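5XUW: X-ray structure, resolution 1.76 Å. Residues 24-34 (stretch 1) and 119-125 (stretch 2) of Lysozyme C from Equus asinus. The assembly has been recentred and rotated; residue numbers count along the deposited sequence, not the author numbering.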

# COMPACT_ATOMS: atom_id res chain seq x y z
N SER A 24 -7.54 3.14 -10.37
CA SER A 24 -6.92 2.28 -11.37
C SER A 24 -5.76 1.50 -10.81
O SER A 24 -5.14 1.89 -9.81
CB SER A 24 -6.38 3.12 -12.53
OG SER A 24 -5.27 3.89 -12.10
N LEU A 25 -5.43 0.41 -11.49
CA LEU A 25 -4.24 -0.35 -11.18
C LEU A 25 -2.98 0.55 -11.16
O LEU A 25 -2.15 0.40 -10.28
CB LEU A 25 -4.08 -1.46 -12.21
CG LEU A 25 -3.02 -2.52 -11.98
CD1 LEU A 25 -3.30 -3.28 -10.69
CD2 LEU A 25 -3.01 -3.45 -13.18
N ALA A 26 -2.86 1.48 -12.10
CA ALA A 26 -1.69 2.38 -12.12
C ALA A 26 -1.59 3.18 -10.83
O ALA A 26 -0.50 3.34 -10.28
CB ALA A 26 -1.73 3.30 -13.32
N ASN A 27 -2.72 3.67 -10.35
CA ASN A 27 -2.74 4.38 -9.07
C ASN A 27 -2.27 3.53 -7.89
O ASN A 27 -1.50 3.99 -7.05
CB ASN A 27 -4.12 5.00 -8.80
CG ASN A 27 -4.21 6.40 -9.34
OD1 ASN A 27 -3.56 7.30 -8.83
ND2 ASN A 27 -5.00 6.59 -10.40
N TRP A 28 -2.74 2.29 -7.83
CA TRP A 28 -2.32 1.35 -6.79
C TRP A 28 -0.81 1.05 -6.84
O TRP A 28 -0.13 1.02 -5.80
CB TRP A 28 -3.10 0.04 -6.94
CG TRP A 28 -4.50 0.14 -6.44
CD1 TRP A 28 -5.65 0.16 -7.17
CD2 TRP A 28 -4.89 0.26 -5.07
NE1 TRP A 28 -6.74 0.27 -6.33
CE2 TRP A 28 -6.29 0.34 -5.04
CE3 TRP A 28 -4.18 0.29 -3.87
CZ2 TRP A 28 -7.01 0.43 -3.84
CZ3 TRP A 28 -4.88 0.39 -2.69
CH2 TRP A 28 -6.28 0.45 -2.68
N VAL A 29 -0.30 0.81 -8.05
CA VAL A 29 1.13 0.54 -8.23
C VAL A 29 1.94 1.79 -7.89
O VAL A 29 2.99 1.70 -7.23
CB VAL A 29 1.44 0.01 -9.65
CG1 VAL A 29 2.94 -0.18 -9.84
CG2 VAL A 29 0.73 -1.31 -9.89
N CYS A 30 1.45 2.95 -8.31
CA CYS A 30 2.11 4.22 -8.01
C CYS A 30 2.22 4.45 -6.50
O CYS A 30 3.29 4.82 -5.99
CB CYS A 30 1.39 5.39 -8.69
SG CYS A 30 2.33 6.93 -8.72
N MET A 31 1.14 4.19 -5.77
CA MET A 31 1.18 4.35 -4.31
C MET A 31 2.29 3.47 -3.74
O MET A 31 3.09 3.93 -2.92
CB MET A 31 -0.18 4.04 -3.69
CG MET A 31 -0.24 4.05 -2.17
SD MET A 31 0.12 2.46 -1.40
CE MET A 31 -1.38 1.56 -1.81
N ALA A 32 2.40 2.23 -4.21
CA ALA A 32 3.45 1.35 -3.70
C ALA A 32 4.85 1.86 -4.03
O ALA A 32 5.75 1.80 -3.18
CB ALA A 32 3.26 -0.06 -4.22
N GLU A 33 5.05 2.39 -5.24
CA GLU A 33 6.38 2.88 -5.62
C GLU A 33 6.83 3.99 -4.68
O GLU A 33 7.96 3.99 -4.21
CB GLU A 33 6.43 3.41 -7.07
CG GLU A 33 7.86 3.71 -7.49
CD GLU A 33 8.05 4.08 -8.95
OE1 GLU A 33 7.11 4.02 -9.76
OE2 GLU A 33 9.20 4.44 -9.29
N TYR A 34 5.95 4.95 -4.43
CA TYR A 34 6.35 6.11 -3.65
C TYR A 34 6.27 5.91 -2.13
O TYR A 34 6.98 6.58 -1.40
CB TYR A 34 5.61 7.36 -4.15
CG TYR A 34 6.09 7.69 -5.55
CD1 TYR A 34 7.28 8.42 -5.75
CD2 TYR A 34 5.43 7.22 -6.68
CE1 TYR A 34 7.76 8.68 -7.02
CE2 TYR A 34 5.92 7.46 -7.95
CZ TYR A 34 7.08 8.21 -8.11
OH TYR A 34 7.58 8.45 -9.37
N ASP A 119 -0.91 12.36 -14.58
CA ASP A 119 -1.20 11.55 -15.76
C ASP A 119 -0.37 10.26 -15.69
O ASP A 119 0.83 10.27 -15.94
CB ASP A 119 -0.89 12.36 -17.03
CG ASP A 119 -0.84 11.54 -18.29
OD1 ASP A 119 -1.42 10.44 -18.36
OD2 ASP A 119 -0.20 12.02 -19.26
N LEU A 120 -1.05 9.16 -15.33
CA LEU A 120 -0.44 7.82 -15.26
C LEU A 120 -0.78 6.93 -16.46
O LEU A 120 -0.57 5.71 -16.40
CB LEU A 120 -0.89 7.11 -13.96
CG LEU A 120 -0.67 7.88 -12.66
CD1 LEU A 120 -1.18 7.11 -11.45
CD2 LEU A 120 0.81 8.23 -12.50
N SER A 121 -1.23 7.52 -17.57
CA SER A 121 -1.64 6.77 -18.76
C SER A 121 -0.55 5.89 -19.34
O SER A 121 -0.86 4.84 -19.90
CB SER A 121 -2.15 7.71 -19.86
OG SER A 121 -1.17 8.66 -20.20
N GLU A 122 0.71 6.31 -19.22
CA GLU A 122 1.86 5.53 -19.71
C GLU A 122 2.64 4.83 -18.58
O GLU A 122 3.63 4.15 -18.85
CB GLU A 122 2.82 6.44 -20.47
CG GLU A 122 2.18 7.24 -21.60
CD GLU A 122 3.16 8.17 -22.30
OE1 GLU A 122 4.32 8.32 -21.84
OE2 GLU A 122 2.77 8.77 -23.32
N TYR A 123 2.19 4.97 -17.34
CA TYR A 123 2.93 4.49 -16.17
C TYR A 123 3.12 2.96 -16.20
O TYR A 123 4.19 2.46 -15.84
CB TYR A 123 2.24 4.96 -14.87
CG TYR A 123 2.91 4.52 -13.57
CD1 TYR A 123 4.14 5.04 -13.17
CD2 TYR A 123 2.30 3.58 -12.74
CE1 TYR A 123 4.75 4.62 -11.98
CE2 TYR A 123 2.89 3.17 -11.56
CZ TYR A 123 4.12 3.68 -11.18
OH TYR A 123 4.70 3.25 -10.00
N LEU A 124 2.10 2.24 -16.64
CA LEU A 124 2.18 0.78 -16.79
C LEU A 124 2.31 0.35 -18.25
O LEU A 124 1.99 -0.80 -18.59
CB LEU A 124 0.98 0.11 -16.13
CG LEU A 124 0.78 0.39 -14.64
CD1 LEU A 124 -0.43 -0.38 -14.13
CD2 LEU A 124 2.04 0.07 -13.83
N ALA A 125 2.83 1.22 -19.11
CA ALA A 125 2.90 0.94 -20.55
C ALA A 125 3.78 -0.28 -20.84
O ALA A 125 3.45 -1.08 -21.70
CB ALA A 125 3.39 2.16 -21.32

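The rule of this contact is a small residue on a helix met by three large ones on an irregular segment. Ala26, Val29, Cys30 and Glu33, which recur at steps of three and four (Ala26 to Val29 and Cys30, these to Glu33) and so share one side of the helix, all send CA-to-CB toward the other stretch, where Leu120, Tyr123 and Leu124 point back. Ala26, with only a methyl to offer, lets the partner come close: Leu124 CD1 lies 3.6 Å from Ala26 CA, and Ala26 CB sits 4.0 Å from Leu120 CB and 4.1 Å from Tyr123 CD2.

Leu120 and Leu124 share one rotamer, m for chi1 and t for chi2, the commonest for leucine. From these, Leu120 CD1 reaches 4.1 Å from Cys30 CB, while Leu124 divides its methyls: CD1 packs 4.0 Å from Leu25 CG, and CD2 lies 4.1 Å from Val29 CG1.

Tyr123 takes chi1 t, which carries its ring along the helix from Ala26 to Glu33. Val29, also t, places CG1 3.8 Å from Tyr123 CE2; Cys30 CB is 3.9 Å from the same carbon. Cys30 SG stands 4.8 Å from the Tyr123 ring centroid, 22° off the ring normal, an oblique sulfur-aromatic contact.

At the ring's far end polarity takes over. Glu33 is extended, t at both chi1 and chi2, and its carboxylate meets the Tyr123 edge near the ring plane, so that Tyr123 OH donates a short hydrogen bond to Glu33 OE1 at 2.5 Å. This is the one hydrogen bond between the stretches; most of the remaining contacts are apolar.

Several other polar groups are satisfied within their own stretch. Ser24, chi1 p, caps the helix: its OG accepts from Asn27 N at 3.1 Å. Asn27, chi1 m, also donates from ND2 to Ser24 OG at 3.2 Å, while its OD1 finds its partner elsewhere in the structure. In the other stretch, Asp119 OD1 accepts from Ser121 N at 3.0 Å and Ser121 OG at 2.6 Å.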